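Local coordinates for possible substrate binding protein of ABC transporter system (Rhodopseudomonas palustris, PDB 3N0X) that probably binds branched-chain amino acids or related compounds as the substrate-capturing component of an ABC import system, at residues 174-179 against 189-194; 205-210 against 214-219; 144-149 against 156-161. One frame throughout, in Å; residues are numbered along the deposited sequence. Where two conformers were deposited one is given.

Contact 1 (174-179 against 189-194); sequences TEEYVP and GQRLFD
E176 of strand 174-178 reaches across to R191 and L192 on helix 189-194, and its side chain meets the helix first with carbon and then with charge. CB leaves the backbone in the direction of the helix. CG lies against the methyl CD2 of L192 at 3.8 Å, the two side chains lying alongside and pointing opposite ways. At chi2 (-80°) the chain bends, which carries CD away from a straight continuation and up to the edge of the R191 guanidinium, near its plane. OE1 accepts from R191 NH2 at 3.0 Å. OE2 is held by R191 NE, also at 3.0 Å, so the arginine grips side-on, one nitrogen to each oxygen. A weak bond from NE to OE1, at 3.3 Å, adds to this salt bridge. Both oxygens sit within the guanidinium plane but are approached from above the carboxylate, since the two planes are turned 48° apart. The backbones behind these groups run almost exactly antiparallel (176°), as expected where a strand of a parallel sheet turns back through a helix. Here 171-178 is an edge strand of the four-stranded sheet in one lobe of a periplasmic binding protein, and helix 186-196 leads on to strand 202-207. Deeper in the contact, L192 CD2 also approaches T174 CG2, at 4.3 Å, while the leucine reaches A145 of the neighbouring strand. On the reverse face of the edge strand, E175 forms a salt bridge with K162 of helix 152-165.

Contact 2 (205-210 against 214-219); sequences IWVIWA and DPLTKL
P215 lies over one face of the W209 indole, and this is where residues 205-210 and 214-219 pack most closely. Its CD stands 3.7 Å from the centroid of the five-membered ring and only 6° off the ring normal, the geometry of a CH-pi contact. CG of the same proline covers the region nearer the ring fusion, 3.6 Å from W209 CD2. The indole is steadied from its polar end by a hydrogen bond from NE1 to the carbonyl oxygen of G212, and F185 meets it edge-to-face. With an alanine here, P215 would probably lose the aromatic surface against its CG and CD, and the G212 carbonyl would lose that donor. V207 continues the close packing: its CB is 3.7 Å from L216 CD2, the two side chains reaching toward each other tip to tip. V207 CG1, anti to the backbone N (chi1 -178°), lodges between P215 CG, at 3.9 Å, and L216 CD2, while CG2 touches L216 and, at 4.1 Å, L219 CD1. The fit slackens toward the start of the strand segment, where I205 CG2 and L219 CD1 are 4.3 Å apart and form the sole link between those residues. T217 and K218 make no contact with 205-210 and are partly exposed to solvent; K218 NZ bonds to the carbonyl oxygens of G213 and T183. Strand and helix axes approach to 10.3 Å at 152°, and L216 also touches L231 and T233 of the next strand. A strand, a connecting loop, a returning helix and a parallel strand beside the first make this a beta-alpha-beta unit, 202-207, 215-221 and 229-233, of the kind from which the lobes of periplasmic binding proteins are built.

Contact 3 (144-149 against 156-161); sequences IATLAQ and DGVAAF
The hydroxyl oxygen of T146 is the polar side-chain atom at this interface, yet what it meets across the contact is hydrocarbon: OG1 lies 3.6 Å from V158 CG1. T146 and V158 reach toward each other tip to tip. OG1 occupies the crowded position between backbone N and carbonyl carbon (chi1 60°), which turns the methyl CG2 to F161 instead. That methyl comes within 3.8 Å of F161 CE1, approaching the ring obliquely. I144 CG2 arrives at the ring edge, near its plane, 4.0 Å from the same CE1. At the other end, A148 CB packs on V158 CG2 at 3.7 Å. V158 therefore bridges T146 and A148, and F161 bridges I144 and T146, so two residues one helical turn apart follow three alternate positions of the strand. The axes run at 153°, 9.1 Å apart, the returning arm of the beta-alpha-beta unit 142-149, 152-165 and 171-178. W206 of the neighbouring strand stacks on the F161 ring. With all five residues buried and no hydrogen bond spanning the two segments, the contact implies cohesion by apolar burial and shape rather than by directional or charged bonds.

From the N terminus, contact 3 comes first, closing the six-residue connection between 144-149 and 156-161. Contact 1 then spans nine residues between 174-179 and 189-194, and contact 2 spans three residues between 205-210 and 214-219. The three are in series, so none nests in or crosses another. Their strands are neighbours in one parallel sheet, with 142-149 in the middle: T146 O receives E176 N, and A145 O receives W206 N. Helix 152-165 covers one face. Helices 186-196 and 215-221 share the other, where G189 packs on L219 and L192 on I205. Together the contacts tie both helical layers to the sheet of one lobe.

Contact 1 (174-179 against 189-194)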
ATOM      1  N   THR A 174       3.904 -24.261   9.464  1.00 16.11           N
ATOM      2  CA  THR A 174       2.501 -24.292   9.969  1.00 16.52           C
ATOM      3  C   THR A 174       1.862 -22.942   9.753  1.00 13.98           C
ATOM      4  O   THR A 174       2.572 -21.936   9.604  1.00 14.55           O
ATOM      5  CB  THR A 174       2.394 -24.678  11.457  1.00 16.57           C
ATOM      6  OG1 THR A 174       1.035 -25.037  11.739  1.00 21.37           O
ATOM      7  CG2 THR A 174       2.857 -23.543  12.415  1.00 18.43           C
ATOM      8  N   GLU A 175       0.527 -22.947   9.688  1.00 14.45           N
ATOM      9  CA  GLU A 175      -0.312 -21.749   9.560  1.00 14.04           C
ATOM     10  C   GLU A 175      -1.341 -21.788  10.660  1.00 15.61           C
ATOM     11  O   GLU A 175      -2.040 -22.808  10.830  1.00 18.00           O
ATOM     12  CB  GLU A 175      -1.019 -21.725   8.207  1.00 15.51           C
ATOM     13  CG  GLU A 175      -0.176 -21.774   6.978  1.00 16.05           C
ATOM     14  CD  GLU A 175      -1.001 -22.105   5.747  1.00 20.34           C
ATOM     15  OE1 GLU A 175      -2.071 -21.475   5.486  1.00 19.17           O
ATOM     16  OE2 GLU A 175      -0.612 -23.078   5.063  1.00 23.05           O
ATOM     17  N   GLU A 176      -1.384 -20.738  11.474  1.00 14.02           N
ATOM     18  CA  GLU A 176      -2.385 -20.620  12.514  1.00 13.47           C
ATOM     19  C   GLU A 176      -3.341 -19.487  12.169  1.00 13.07           C
ATOM     20  O   GLU A 176      -2.906 -18.353  11.840  1.00 13.33           O
ATOM     21  CB  GLU A 176      -1.727 -20.352  13.875  1.00 14.02           C
ATOM     22  CG  GLU A 176      -1.001 -21.524  14.416  1.00 16.77           C
ATOM     23  CD  GLU A 176      -1.964 -22.534  15.071  1.00 18.42           C
ATOM     24  OE1 GLU A 176      -3.162 -22.183  15.334  1.00 22.57           O
ATOM     25  OE2 GLU A 176      -1.518 -23.645  15.396  1.00 25.15           O
ATOM     26  N   TYR A 177      -4.638 -19.766  12.307  1.00 15.04           N
ATOM     27  CA  TYR A 177      -5.707 -18.777  12.086  1.00 15.62           C
ATOM     28  C   TYR A 177      -6.558 -18.704  13.330  1.00 15.64           C
ATOM     29  O   TYR A 177      -7.082 -19.715  13.758  1.00 18.59           O
ATOM     30  CB  TYR A 177      -6.570 -19.146  10.874  1.00 15.70           C
ATOM     31  CG  TYR A 177      -5.797 -19.213   9.597  1.00 15.08           C
ATOM     32  CD1 TYR A 177      -5.449 -18.063   8.907  1.00 14.19           C
ATOM     33  CD2 TYR A 177      -5.328 -20.440   9.110  1.00 14.45           C
ATOM     34  CE1 TYR A 177      -4.703 -18.115   7.747  1.00 15.72           C
ATOM     35  CE2 TYR A 177      -4.534 -20.502   7.956  1.00 18.09           C
ATOM     36  CZ  TYR A 177      -4.237 -19.331   7.280  1.00 16.42           C
ATOM     37  OH  TYR A 177      -3.448 -19.372   6.121  1.00 17.19           O
ATOM     38  N   VAL A 178      -6.658 -17.517  13.909  1.00 14.62           N
ATOM     39  CA  VAL A 178      -7.385 -17.352  15.169  1.00 14.98           C
ATOM     40  C   VAL A 178      -8.493 -16.338  14.975  1.00 15.52           C
ATOM     41  O   VAL A 178      -8.472 -15.551  14.025  1.00 17.86           O
ATOM     42  CB  VAL A 178      -6.428 -16.919  16.316  1.00 15.62           C
ATOM     43  CG1 VAL A 178      -5.318 -17.965  16.488  1.00 17.32           C
ATOM     44  CG2 VAL A 178      -5.846 -15.536  16.070  1.00 16.73           C
ATOM     45  N   PRO A 179      -9.477 -16.372  15.876  1.00 18.86           N
ATOM     46  CA  PRO A 179     -10.575 -15.425  15.714  1.00 21.24           C
ATOM     47  C   PRO A 179     -10.091 -13.984  15.610  1.00 22.21           C
ATOM     48  O   PRO A 179      -9.102 -13.573  16.242  1.00 19.90           O
ATOM     49  CB  PRO A 179     -11.438 -15.701  16.949  1.00 20.99           C
ATOM     50  CG  PRO A 179     -11.210 -17.130  17.271  1.00 19.90           C
ATOM     51  CD  PRO A 179      -9.745 -17.393  16.889  1.00 21.81           C
ATOM     52  N   GLY A 189       0.503 -18.917  20.643  1.00 18.63           N
ATOM     53  CA  GLY A 189       1.930 -18.612  20.741  1.00 18.58           C
ATOM     54  C   GLY A 189       2.711 -19.880  21.013  1.00 18.21           C
ATOM     55  O   GLY A 189       3.716 -20.148  20.356  1.00 17.39           O
ATOM     56  N   GLN A 190       2.248 -20.662  21.979  1.00 17.63           N
ATOM     57  CA  GLN A 190       2.903 -21.921  22.300  1.00 18.56           C
ATOM     58  C   GLN A 190       2.873 -22.916  21.132  1.00 19.26           C
ATOM     59  O   GLN A 190       3.873 -23.591  20.872  1.00 19.49           O
ATOM     60  CB  GLN A 190       2.379 -22.536  23.603  1.00 20.31           C
ATOM     61  CG  GLN A 190       3.355 -23.570  24.143  1.00 23.90           C
ATOM     62  CD  GLN A 190       4.706 -22.974  24.557  1.00 24.20           C
ATOM     63  OE1 GLN A 190       4.772 -21.972  25.262  1.00 29.92           O
ATOM     64  NE2 GLN A 190       5.792 -23.590  24.081  1.00 27.04           N
ATOM     65  N   ARG A 191       1.762 -22.968  20.395  1.00 17.93           N
ATOM     66  CA  ARG A 191       1.702 -23.843  19.222  1.00 18.33           C
ATOM     67  C   ARG A 191       2.736 -23.420  18.189  1.00 17.56           C
ATOM     68  O   ARG A 191       3.405 -24.263  17.568  1.00 18.25           O
ATOM     69  CB  ARG A 191       0.300 -23.878  18.601  1.00 18.67           C
ATOM     70  CG  ARG A 191      -0.762 -24.493  19.545  1.00 21.19           C
ATOM     71  CD  ARG A 191      -1.996 -24.907  18.768  1.00 24.18           C
ATOM     72  NE  ARG A 191      -2.707 -23.795  18.138  1.00 21.28           N
ATOM     73  CZ  ARG A 191      -3.619 -23.042  18.753  1.00 22.03           C
ATOM     74  NH1 ARG A 191      -3.899 -23.261  20.036  1.00 23.27           N
ATOM     75  NH2 ARG A 191      -4.238 -22.060  18.104  1.00 23.40           N
ATOM     76  N   LEU A 192       2.840 -22.114  17.969  1.00 15.32           N
ATOM     77  CA  LEU A 192       3.823 -21.586  17.022  1.00 13.60           C
ATOM     78  C   LEU A 192       5.240 -21.893  17.470  1.00 14.89           C
ATOM     79  O   LEU A 192       6.078 -22.343  16.679  1.00 15.97           O
ATOM     80  CB  LEU A 192       3.614 -20.074  16.833  1.00 14.00           C
ATOM     81  CG  LEU A 192       2.321 -19.654  16.129  1.00 13.32           C
ATOM     82  CD1 LEU A 192       2.050 -18.188  16.407  1.00 15.11           C
ATOM     83  CD2 LEU A 192       2.391 -19.907  14.616  1.00 15.99           C
ATOM     84  N   PHE A 193       5.516 -21.667  18.744  1.00 15.18           N
ATOM     85  CA  PHE A 193       6.855 -21.967  19.267  1.00 16.49           C
ATOM     86  C   PHE A 193       7.148 -23.457  19.151  1.00 17.41           C
ATOM     87  O   PHE A 193       8.247 -23.851  18.715  1.00 17.30           O
ATOM     88  CB  PHE A 193       6.993 -21.572  20.739  1.00 17.67           C
ATOM     89  CG  PHE A 193       6.850 -20.119  21.017  1.00 17.55           C
ATOM     90  CD1 PHE A 193       6.966 -19.161  20.043  1.00 16.08           C
ATOM     91  CD2 PHE A 193       6.623 -19.698  22.318  1.00 19.04           C
ATOM     92  CE1 PHE A 193       6.843 -17.826  20.332  1.00 20.00           C
ATOM     93  CE2 PHE A 193       6.497 -18.346  22.604  1.00 22.38           C
ATOM     94  CZ  PHE A 193       6.615 -17.417  21.621  1.00 23.24           C
ATOM     95  N   ASP A 194       6.176 -24.296  19.524  1.00 18.39           N
ATOM     96  CA  ASP A 194       6.385 -25.754  19.445  1.00 19.18           C
ATOM     97  C   ASP A 194       6.599 -26.247  18.010  1.00 18.68           C
ATOM     98  O   ASP A 194       7.394 -27.176  17.776  1.00 19.67           O
ATOM     99  CB  ASP A 194       5.258 -26.529  20.120  1.00 20.65           C
ATOM    100  CG  ASP A 194       5.271 -26.361  21.636  1.00 24.96           C
ATOM    101  OD1 ASP A 194       6.267 -25.836  22.221  1.00 26.08           O
ATOM    102  OD2 ASP A 194       4.255 -26.737  22.255  1.00 29.39           O
TER

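Contact 2 (205-210 against 214-219)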
ATOM      1  N   ILE A 205       8.402 -16.415  12.977  1.00 12.56           N
ATOM      2  CA  ILE A 205       6.932 -16.331  12.994  1.00 11.20           C
ATOM      3  C   ILE A 205       6.631 -15.056  12.226  1.00 11.94           C
ATOM      4  O   ILE A 205       7.041 -13.961  12.662  1.00 13.21           O
ATOM      5  CB  ILE A 205       6.334 -16.255  14.427  1.00 12.26           C
ATOM      6  CG1 ILE A 205       6.640 -17.560  15.188  1.00 12.70           C
ATOM      7  CG2 ILE A 205       4.844 -15.938  14.352  1.00 10.37           C
ATOM      8  CD1 ILE A 205       6.369 -17.458  16.678  1.00 12.81           C
ATOM      9  N   TRP A 206       5.889 -15.168  11.124  1.00 11.11           N
ATOM     10  CA  TRP A 206       5.456 -14.005  10.344  1.00 10.79           C
ATOM     11  C   TRP A 206       3.984 -13.753  10.661  1.00 12.00           C
ATOM     12  O   TRP A 206       3.149 -14.657  10.556  1.00 12.63           O
ATOM     13  CB  TRP A 206       5.691 -14.193   8.831  1.00 10.98           C
ATOM     14  CG  TRP A 206       5.335 -12.980   8.070  1.00 10.64           C
ATOM     15  CD1 TRP A 206       6.084 -11.855   7.981  1.00 13.06           C
ATOM     16  CD2 TRP A 206       4.158 -12.734   7.286  1.00 12.84           C
ATOM     17  NE1 TRP A 206       5.454 -10.909   7.202  1.00 13.25           N
ATOM     18  CE2 TRP A 206       4.273 -11.416   6.748  1.00 12.58           C
ATOM     19  CE3 TRP A 206       3.024 -13.485   6.973  1.00 15.90           C
ATOM     20  CZ2 TRP A 206       3.293 -10.851   5.925  1.00 14.50           C
ATOM     21  CZ3 TRP A 206       2.043 -12.905   6.143  1.00 17.86           C
ATOM     22  CH2 TRP A 206       2.200 -11.605   5.630  1.00 13.92           C
ATOM     23  N   VAL A 207       3.682 -12.521  11.060  1.00 12.03           N
ATOM     24  CA  VAL A 207       2.342 -12.136  11.454  1.00 13.00           C
ATOM     25  C   VAL A 207       1.721 -11.211  10.400  1.00 12.69           C
ATOM     26  O   VAL A 207       2.382 -10.282   9.865  1.00 13.47           O
ATOM     27  CB  VAL A 207       2.384 -11.432  12.800  1.00 12.91           C
ATOM     28  CG1 VAL A 207       0.955 -11.056  13.283  1.00 12.64           C
ATOM     29  CG2 VAL A 207       3.054 -12.330  13.866  1.00 13.96           C
ATOM     30  N   ILE A 208       0.444 -11.452  10.113  1.00 12.43           N
ATOM     31  CA  ILE A 208      -0.349 -10.533   9.328  1.00 11.65           C
ATOM     32  C   ILE A 208      -1.556 -10.221  10.228  1.00 11.62           C
ATOM     33  O   ILE A 208      -2.231 -11.132  10.720  1.00 13.23           O
ATOM     34  CB  ILE A 208      -0.755 -11.055   7.922  1.00 13.09           C
ATOM     35  CG1 ILE A 208      -1.687 -10.048   7.234  1.00 13.75           C
ATOM     36  CG2 ILE A 208      -1.406 -12.431   8.015  1.00 13.54           C
ATOM     37  CD1 ILE A 208      -2.015 -10.378   5.779  1.00 16.24           C
ATOM     38  N   TRP A 209      -1.824  -8.944  10.439  1.00 14.35           N
ATOM     39  CA  TRP A 209      -2.870  -8.558  11.395  1.00 15.25           C
ATOM     40  C   TRP A 209      -3.420  -7.176  11.013  1.00 19.11           C
ATOM     41  O   TRP A 209      -2.655  -6.270  10.681  1.00 20.01           O
ATOM     42  CB  TRP A 209      -2.306  -8.515  12.821  1.00 16.66           C
ATOM     43  CG  TRP A 209      -3.323  -8.716  13.882  1.00 18.18           C
ATOM     44  CD1 TRP A 209      -4.035  -7.754  14.550  1.00 19.83           C
ATOM     45  CD2 TRP A 209      -3.770  -9.972  14.408  1.00 14.53           C
ATOM     46  NE1 TRP A 209      -4.867  -8.337  15.477  1.00 19.57           N
ATOM     47  CE2 TRP A 209      -4.732  -9.697  15.415  1.00 18.29           C
ATOM     48  CE3 TRP A 209      -3.424 -11.304  14.162  1.00 18.20           C
ATOM     49  CZ2 TRP A 209      -5.365 -10.697  16.122  1.00 20.02           C
ATOM     50  CZ3 TRP A 209      -4.035 -12.286  14.872  1.00 18.76           C
ATOM     51  CH2 TRP A 209      -5.017 -11.990  15.842  1.00 20.39           C
ATOM     52  N   ALA A 210      -4.727  -7.013  11.129  1.00 20.56           N
ATOM     53  CA  ALA A 210      -5.376  -5.708  10.916  1.00 22.59           C
ATOM     54  C   ALA A 210      -6.162  -5.365  12.172  1.00 24.28           C
ATOM     55  O   ALA A 210      -6.790  -6.208  12.772  1.00 24.61           O
ATOM     56  CB  ALA A 210      -6.303  -5.758   9.678  1.00 23.27           C
ATOM     57  N   ASP A 214      -2.656  -6.344  19.129  1.00 29.43           N
ATOM     58  CA  ASP A 214      -1.207  -6.290  19.365  0.50 28.39           C
ATOM     59  C   ASP A 214      -0.523  -7.665  19.488  1.00 26.46           C
ATOM     60  O   ASP A 214       0.222  -7.936  20.440  1.00 25.04           O
ATOM     61  CB  ASP A 214      -0.911  -5.420  20.595  0.50 29.25           C
ATOM     62  CG  ASP A 214       0.477  -4.812  20.562  0.50 32.51           C
ATOM     63  OD1 ASP A 214       1.208  -4.958  19.544  0.50 30.73           O
ATOM     64  OD2 ASP A 214       0.837  -4.183  21.578  0.50 35.18           O
ATOM     65  N   PRO A 215      -0.722  -8.543  18.471  1.00 23.94           N
ATOM     66  CA  PRO A 215      -0.034  -9.846  18.533  1.00 21.21           C
ATOM     67  C   PRO A 215       1.523  -9.750  18.618  1.00 18.05           C
ATOM     68  O   PRO A 215       2.121 -10.567  19.281  1.00 18.28           O
ATOM     69  CB  PRO A 215      -0.444 -10.543  17.212  1.00 20.14           C
ATOM     70  CG  PRO A 215      -0.774  -9.479  16.341  1.00 22.28           C
ATOM     71  CD  PRO A 215      -1.381  -8.351  17.174  1.00 23.40           C
ATOM     72  N   LEU A 216       2.148  -8.766  17.995  1.00 19.66           N
ATOM     73  CA  LEU A 216       3.634  -8.733  17.993  1.00 21.82           C
ATOM     74  C   LEU A 216       4.198  -8.498  19.390  1.00 24.24           C
ATOM     75  O   LEU A 216       5.135  -9.192  19.814  1.00 24.26           O
ATOM     76  CB  LEU A 216       4.183  -7.715  16.990  1.00 23.14           C
ATOM     77  CG  LEU A 216       4.349  -8.152  15.505  1.00 21.24           C
ATOM     78  CD1 LEU A 216       5.258  -9.379  15.352  1.00 22.77           C
ATOM     79  CD2 LEU A 216       3.025  -8.413  14.844  1.00 23.01           C
ATOM     80  N   THR A 217       3.609  -7.542  20.116  1.00 25.69           N
ATOM     81  CA  THR A 217       4.012  -7.261  21.492  1.00 27.95           C
ATOM     82  C   THR A 217       3.755  -8.441  22.414  1.00 26.51           C
ATOM     83  O   THR A 217       4.589  -8.798  23.236  1.00 25.81           O
ATOM     84  CB  THR A 217       3.188  -6.071  22.085  1.00 29.20           C
ATOM     85  OG1 THR A 217       3.336  -4.931  21.243  1.00 35.05           O
ATOM     86  CG2 THR A 217       3.650  -5.764  23.485  1.00 35.32           C
ATOM     87  N   LYS A 218       2.568  -9.027  22.299  1.00 25.78           N
ATOM     88  CA  LYS A 218       2.191 -10.146  23.116  1.00 24.69           C
ATOM     89  C   LYS A 218       2.996 -11.409  22.865  1.00 23.81           C
ATOM     90  O   LYS A 218       3.339 -12.133  23.798  1.00 23.20           O
ATOM     91  CB  LYS A 218       0.681 -10.394  23.014  1.00 27.89           C
ATOM     92  CG  LYS A 218      -0.114  -9.213  23.624  1.00 28.25           C
ATOM     93  CD  LYS A 218      -1.586  -9.319  23.350  1.00 33.19           C
ATOM     94  CE  LYS A 218      -2.380  -8.201  24.087  1.00 36.50           C
ATOM     95  NZ  LYS A 218      -3.725  -8.025  23.467  1.00 34.00           N
ATOM     96  N   LEU A 219       3.374 -11.651  21.617  1.00 20.75           N
ATOM     97  CA  LEU A 219       4.278 -12.767  21.334  1.00 19.67           C
ATOM     98  C   LEU A 219       5.700 -12.453  21.866  1.00 18.06           C
ATOM     99  O   LEU A 219       6.335 -13.336  22.445  1.00 19.58           O
ATOM    100  CB  LEU A 219       4.361 -13.068  19.828  1.00 17.65           C
ATOM    101  CG  LEU A 219       3.123 -13.708  19.221  1.00 15.91           C
ATOM    102  CD1 LEU A 219       3.224 -13.717  17.694  1.00 18.13           C
ATOM    103  CD2 LEU A 219       2.896 -15.107  19.817  1.00 16.46           C
TER

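Contact 3 (144-149 against 156-161)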
ATOM      1  N   ILE A 144       9.405 -20.884   8.488  1.00 15.35           N
ATOM      2  CA  ILE A 144       8.433 -19.895   8.867  1.00 14.60           C
ATOM      3  C   ILE A 144       7.155 -20.571   9.375  1.00 14.69           C
ATOM      4  O   ILE A 144       6.735 -21.613   8.872  1.00 15.17           O
ATOM      5  CB  ILE A 144       8.120 -18.977   7.671  1.00 15.07           C
ATOM      6  CG1 ILE A 144       9.377 -18.154   7.384  1.00 20.04           C
ATOM      7  CG2 ILE A 144       6.934 -18.038   7.964  1.00 15.20           C
ATOM      8  CD1 ILE A 144       9.436 -17.575   6.066  1.00 22.32           C
ATOM      9  N   ALA A 145       6.557 -19.989  10.425  1.00 13.35           N
ATOM     10  CA  ALA A 145       5.187 -20.273  10.800  1.00 11.44           C
ATOM     11  C   ALA A 145       4.428 -18.969  10.691  1.00 12.75           C
ATOM     12  O   ALA A 145       4.952 -17.898  11.082  1.00 12.56           O
ATOM     13  CB  ALA A 145       5.087 -20.773  12.267  1.00 12.15           C
ATOM     14  N   THR A 146       3.182 -19.029  10.243  1.00 13.42           N
ATOM     15  CA  THR A 146       2.407 -17.805  10.095  1.00 11.54           C
ATOM     16  C   THR A 146       1.283 -17.714  11.137  1.00 12.58           C
ATOM     17  O   THR A 146       0.717 -18.707  11.559  1.00 12.98           O
ATOM     18  CB  THR A 146       1.798 -17.676   8.665  1.00 11.93           C
ATOM     19  OG1 THR A 146       0.937 -18.786   8.386  1.00 12.96           O
ATOM     20  CG2 THR A 146       2.932 -17.581   7.540  1.00 14.28           C
ATOM     21  N   LEU A 147       0.960 -16.478  11.524  1.00 13.10           N
ATOM     22  CA  LEU A 147      -0.187 -16.194  12.380  1.00 13.04           C
ATOM     23  C   LEU A 147      -1.009 -15.143  11.652  1.00 12.80           C
ATOM     24  O   LEU A 147      -0.493 -14.101  11.224  1.00 12.38           O
ATOM     25  CB  LEU A 147       0.243 -15.646  13.740  1.00 13.11           C
ATOM     26  CG  LEU A 147      -0.857 -15.148  14.689  1.00 13.94           C
ATOM     27  CD1 LEU A 147      -1.813 -16.291  15.040  1.00 15.45           C
ATOM     28  CD2 LEU A 147      -0.198 -14.532  15.955  1.00 14.74           C
ATOM     29  N   ALA A 148      -2.319 -15.399  11.588  1.00 13.82           N
ATOM     30  CA  ALA A 148      -3.264 -14.513  10.922  1.00 12.88           C
ATOM     31  C   ALA A 148      -4.604 -14.628  11.609  1.00 14.21           C
ATOM     32  O   ALA A 148      -4.861 -15.595  12.347  1.00 14.04           O
ATOM     33  CB  ALA A 148      -3.391 -14.884   9.417  1.00 13.18           C
ATOM     34  N   GLN A 149      -5.448 -13.630  11.372  1.00 14.34           N
ATOM     35  CA  GLN A 149      -6.856 -13.660  11.772  1.00 13.89           C
ATOM     36  C   GLN A 149      -7.671 -14.533  10.802  1.00 13.93           C
ATOM     37  O   GLN A 149      -7.400 -14.577   9.587  1.00 14.51           O
ATOM     38  CB  GLN A 149      -7.390 -12.233  11.746  1.00 14.10           C
ATOM     39  CG  GLN A 149      -6.694 -11.324  12.751  1.00 18.00           C
ATOM     40  CD  GLN A 149      -6.747  -9.876  12.383  1.00 17.90           C
ATOM     41  OE1 GLN A 149      -6.296  -9.459  11.321  1.00 17.79           O
ATOM     42  NE2 GLN A 149      -7.364  -9.080  13.266  1.00 23.90           N
ATOM     43  N   ASP A 156      -6.294 -14.730   2.754  1.00 15.51           N
ATOM     44  CA  ASP A 156      -5.836 -14.421   1.429  1.00 15.88           C
ATOM     45  C   ASP A 156      -4.399 -13.885   1.490  1.00 15.52           C
ATOM     46  O   ASP A 156      -3.592 -14.153   0.595  1.00 17.49           O
ATOM     47  CB  ASP A 156      -6.740 -13.419   0.758  1.00 16.28           C
ATOM     48  CG  ASP A 156      -8.161 -13.951   0.508  1.00 20.07           C
ATOM     49  OD1 ASP A 156      -8.420 -15.176   0.648  1.00 22.57           O
ATOM     50  OD2 ASP A 156      -9.046 -13.112   0.207  1.00 26.25           O
ATOM     51  N   GLY A 157      -4.066 -13.151   2.555  1.00 15.26           N
ATOM     52  CA  GLY A 157      -2.698 -12.632   2.717  1.00 15.63           C
ATOM     53  C   GLY A 157      -1.723 -13.775   2.902  1.00 13.56           C
ATOM     54  O   GLY A 157      -0.670 -13.834   2.264  1.00 14.70           O
ATOM     55  N   VAL A 158      -2.062 -14.716   3.775  1.00 14.33           N
ATOM     56  CA  VAL A 158      -1.166 -15.868   3.968  1.00 14.03           C
ATOM     57  C   VAL A 158      -1.099 -16.714   2.711  1.00 15.45           C
ATOM     58  O   VAL A 158      -0.026 -17.189   2.349  1.00 13.35           O
ATOM     59  CB  VAL A 158      -1.526 -16.703   5.197  1.00 13.29           C
ATOM     60  CG1 VAL A 158      -0.687 -18.033   5.233  1.00 14.67           C
ATOM     61  CG2 VAL A 158      -1.337 -15.912   6.495  1.00 14.54           C
ATOM     62  N   ALA A 159      -2.214 -16.849   1.986  1.00 14.51           N
ATOM     63  CA  ALA A 159      -2.160 -17.588   0.733  1.00 15.04           C
ATOM     64  C   ALA A 159      -1.160 -16.994  -0.231  1.00 14.86           C
ATOM     65  O   ALA A 159      -0.371 -17.705  -0.873  1.00 15.56           O
ATOM     66  CB  ALA A 159      -3.574 -17.697   0.087  1.00 14.63           C
ATOM     67  N   ALA A 160      -1.183 -15.674  -0.373  1.00 14.45           N
ATOM     68  CA  ALA A 160      -0.261 -14.963  -1.281  1.00 13.83           C
ATOM     69  C   ALA A 160       1.204 -15.098  -0.835  1.00 13.70           C
ATOM     70  O   ALA A 160       2.119 -15.334  -1.633  1.00 14.88           O
ATOM     71  CB  ALA A 160      -0.669 -13.501  -1.412  1.00 12.77           C
ATOM     72  N   PHE A 161       1.402 -14.939   0.474  1.00 13.63           N
ATOM     73  CA  PHE A 161       2.708 -15.116   1.084  1.00 13.84           C
ATOM     74  C   PHE A 161       3.252 -16.514   0.798  1.00 13.64           C
ATOM     75  O   PHE A 161       4.416 -16.649   0.415  1.00 14.64           O
ATOM     76  CB  PHE A 161       2.563 -14.838   2.610  1.00 11.81           C
ATOM     77  CG  PHE A 161       3.799 -15.039   3.424  1.00 11.85           C
ATOM     78  CD1 PHE A 161       4.096 -16.274   3.978  1.00 12.57           C
ATOM     79  CD2 PHE A 161       4.647 -13.956   3.705  1.00 13.97           C
ATOM     80  CE1 PHE A 161       5.230 -16.442   4.770  1.00 13.36           C
ATOM     81  CE2 PHE A 161       5.759 -14.112   4.530  1.00 14.00           C
ATOM     82  CZ  PHE A 161       6.078 -15.376   5.035  1.00 14.26           C
TER